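Local coordinates for protein ABC transporter (Thermotoga maritima, PDB 1JI0) that binds ATP and probably hydrolyses it to power the transport of branched-chain amino acids across the membrane, at residues D118-I122 against L154-P158. Numbering follows the deposited sequence.
Sequences DLEWI and LMSRP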
ATOM      1  N   ASP A 118      -0.569 -18.392  -8.527  1.00 55.92           N
ATOM      2  CA  ASP A 118      -0.119 -17.090  -8.046  1.00 54.27           C
ATOM      3  C   ASP A 118       1.369 -16.878  -8.285  1.00 53.54           C
ATOM      4  O   ASP A 118       1.794 -15.783  -8.654  1.00 53.34           O
ATOM      5  CB  ASP A 118      -0.415 -16.924  -6.553  1.00 54.00           C
ATOM      6  CG  ASP A 118      -1.892 -16.799  -6.263  1.00 54.38           C
ATOM      7  OD1 ASP A 118      -2.646 -16.373  -7.165  1.00 54.23           O
ATOM      8  OD2 ASP A 118      -2.300 -17.108  -5.124  1.00 54.51           O
ATOM      9  N   LEU A 119       2.165 -17.920  -8.073  1.00 52.76           N
ATOM     10  CA  LEU A 119       3.600 -17.800  -8.280  1.00 52.73           C
ATOM     11  C   LEU A 119       3.900 -17.507  -9.748  1.00 52.55           C
ATOM     12  O   LEU A 119       4.771 -16.694 -10.061  1.00 51.58           O
ATOM     13  CB  LEU A 119       4.320 -19.080  -7.839  1.00 52.35           C
ATOM     14  CG  LEU A 119       5.852 -19.041  -7.923  1.00 51.69           C
ATOM     15  CD1 LEU A 119       6.386 -17.820  -7.187  1.00 50.83           C
ATOM     16  CD2 LEU A 119       6.431 -20.316  -7.330  1.00 51.74           C
ATOM     17  N   GLU A 120       3.175 -18.165 -10.648  1.00 53.06           N
ATOM     18  CA  GLU A 120       3.388 -17.939 -12.071  1.00 54.50           C
ATOM     19  C   GLU A 120       2.840 -16.575 -12.478  1.00 53.67           C
ATOM     20  O   GLU A 120       3.403 -15.911 -13.347  1.00 52.98           O
ATOM     21  CB  GLU A 120       2.741 -19.051 -12.905  1.00 56.76           C
ATOM     22  CG  GLU A 120       1.264 -19.286 -12.635  1.00 60.78           C
ATOM     23  CD  GLU A 120       0.682 -20.405 -13.492  1.00 63.18           C
ATOM     24  OE1 GLU A 120      -0.515 -20.734 -13.320  1.00 63.99           O
ATOM     25  OE2 GLU A 120       1.423 -20.954 -14.340  1.00 64.65           O
ATOM     26  N   TRP A 121       1.749 -16.155 -11.841  1.00 53.04           N
ATOM     27  CA  TRP A 121       1.166 -14.855 -12.149  1.00 51.78           C
ATOM     28  C   TRP A 121       2.157 -13.754 -11.801  1.00 50.59           C
ATOM     29  O   TRP A 121       2.280 -12.771 -12.525  1.00 50.60           O
ATOM     30  CB  TRP A 121      -0.139 -14.638 -11.376  1.00 52.11           C
ATOM     31  CG  TRP A 121      -0.692 -13.246 -11.535  1.00 53.12           C
ATOM     32  CD1 TRP A 121      -0.875 -12.560 -12.706  1.00 53.25           C
ATOM     33  CD2 TRP A 121      -1.107 -12.362 -10.486  1.00 52.91           C
ATOM     34  NE1 TRP A 121      -1.374 -11.303 -12.449  1.00 52.83           N
ATOM     35  CE2 TRP A 121      -1.526 -11.156 -11.096  1.00 52.62           C
ATOM     36  CE3 TRP A 121      -1.166 -12.470  -9.088  1.00 52.75           C
ATOM     37  CZ2 TRP A 121      -1.995 -10.067 -10.356  1.00 52.52           C
ATOM     38  CZ3 TRP A 121      -1.634 -11.385  -8.354  1.00 52.17           C
ATOM     39  CH2 TRP A 121      -2.042 -10.200  -8.991  1.00 52.61           C
ATOM     40  N   ILE A 122       2.868 -13.927 -10.689  1.00 50.05           N
ATOM     41  CA  ILE A 122       3.857 -12.949 -10.250  1.00 48.75           C
ATOM     42  C   ILE A 122       5.043 -12.926 -11.202  1.00 48.46           C
ATOM     43  O   ILE A 122       5.753 -11.924 -11.310  1.00 46.88           O
ATOM     44  CB  ILE A 122       4.348 -13.264  -8.819  1.00 48.81           C
ATOM     45  CG1 ILE A 122       3.241 -12.923  -7.820  1.00 48.54           C
ATOM     46  CG2 ILE A 122       5.613 -12.476  -8.504  1.00 48.51           C
ATOM     47  CD1 ILE A 122       3.606 -13.201  -6.391  1.00 49.94           C
ATOM     48  N   LEU A 154       1.969 -10.307  -2.311  1.00 27.58           N
ATOM     49  CA  LEU A 154       0.972 -10.926  -3.179  1.00 27.74           C
ATOM     50  C   LEU A 154       0.792 -12.413  -2.899  1.00 28.52           C
ATOM     51  O   LEU A 154      -0.327 -12.918  -2.925  1.00 28.45           O
ATOM     52  CB  LEU A 154       1.346 -10.726  -4.651  1.00 28.22           C
ATOM     53  CG  LEU A 154       1.119  -9.333  -5.242  1.00 27.93           C
ATOM     54  CD1 LEU A 154       1.515  -9.332  -6.716  1.00 28.04           C
ATOM     55  CD2 LEU A 154      -0.337  -8.954  -5.092  1.00 27.52           C
HETATM   56  N   MSE A 155       1.889 -13.114  -2.627  1.00 29.37           N
HETATM   57  CA  MSE A 155       1.813 -14.547  -2.353  1.00 31.02           C
HETATM   58  C   MSE A 155       0.936 -14.895  -1.151  1.00 31.03           C
HETATM   59  O   MSE A 155       0.592 -16.055  -0.949  1.00 31.06           O
HETATM   60  CB  MSE A 155       3.219 -15.125  -2.157  1.00 32.20           C
HETATM   61  CG  MSE A 155       4.045 -15.200  -3.434  1.00 34.83           C
HETATM   62 SE   MSE A 155       3.153 -16.181  -4.859  1.00 38.37          SE
HETATM   63  CE  MSE A 155       2.512 -17.697  -3.856  1.00 38.13           C
ATOM     64  N   SER A 156       0.575 -13.898  -0.349  1.00 31.05           N
ATOM     65  CA  SER A 156      -0.272 -14.147   0.810  1.00 31.66           C
ATOM     66  C   SER A 156      -1.730 -13.914   0.435  1.00 32.33           C
ATOM     67  O   SER A 156      -2.619 -14.072   1.264  1.00 32.32           O
ATOM     68  CB  SER A 156       0.112 -13.228   1.974  1.00 31.79           C
ATOM     69  OG  SER A 156      -0.403 -11.921   1.790  1.00 31.11           O
ATOM     70  N   ARG A 157      -1.963 -13.533  -0.818  1.00 33.33           N
ATOM     71  CA  ARG A 157      -3.316 -13.274  -1.310  1.00 34.79           C
ATOM     72  C   ARG A 157      -4.053 -12.325  -0.352  1.00 33.56           C
ATOM     73  O   ARG A 157      -5.093 -12.667   0.231  1.00 31.89           O
ATOM     74  CB  ARG A 157      -4.060 -14.605  -1.461  1.00 38.62           C
ATOM     75  CG  ARG A 157      -5.426 -14.502  -2.113  1.00 44.26           C
ATOM     76  CD  ARG A 157      -5.898 -15.857  -2.639  1.00 47.98           C
ATOM     77  NE  ARG A 157      -5.177 -16.260  -3.845  1.00 51.86           N
ATOM     78  CZ  ARG A 157      -5.390 -17.399  -4.499  1.00 54.16           C
ATOM     79  NH1 ARG A 157      -6.304 -18.257  -4.062  1.00 55.53           N
ATOM     80  NH2 ARG A 157      -4.699 -17.679  -5.597  1.00 55.12           N
ATOM     81  N   PRO A 158      -3.534 -11.098  -0.210  1.00 32.16           N
ATOM     82  CA  PRO A 158      -4.065 -10.040   0.660  1.00 31.86           C
ATOM     83  C   PRO A 158      -5.518  -9.671   0.399  1.00 30.80           C
ATOM     84  O   PRO A 158      -5.971  -9.670  -0.744  1.00 30.92           O
ATOM     85  CB  PRO A 158      -3.138  -8.851   0.380  1.00 32.53           C
ATOM     86  CG  PRO A 158      -1.928  -9.461  -0.288  1.00 32.09           C
ATOM     87  CD  PRO A 158      -2.511 -10.550  -1.116  1.00 32.99           C
TER
HETATM   88  O   HOH W   1      -4.777 -14.742  -5.939  1.00 55.00           O
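D118 and R157 form a salt bridge in which both carboxylate oxygens meet a single guanidinium nitrogen. The better-aligned bond is NH2 of R157 to OD1 of D118, 2.9 Å long with an N-H...O angle of 155°; it arrives from the syn side but tilted out of the carboxylate plane, while OD1 lies in the guanidinium plane. The second contact, NH2 to OD2, is weak as a hydrogen bond (116°); the two flat groups stand nearly perpendicular. OD1 also accepts a hydrogen bond from a water 3.0 Å away, which in turn takes a weak one from NE of R157, while OD2 has a second cationic partner in R109. This polar group joins helix 114-125, in the helical part of the ABC ATPase domain, to the turn leading from helix 142-154 into core strand 160-164. Since R109 NH1 lies close to R157 NE, an alanine at D118 would probably leave two like charges without their shared counter-ion. Beside CB of D118, selenomethionine M155, its chain bent at chi2 and chi3, brings SE to 3.4 Å from CD1 of I122. CD1 of L154 reaches CZ3 of the W121 ring at 4.1 Å. N of R157 donates to O of L154 at 2.7 Å, closing a type I beta turn.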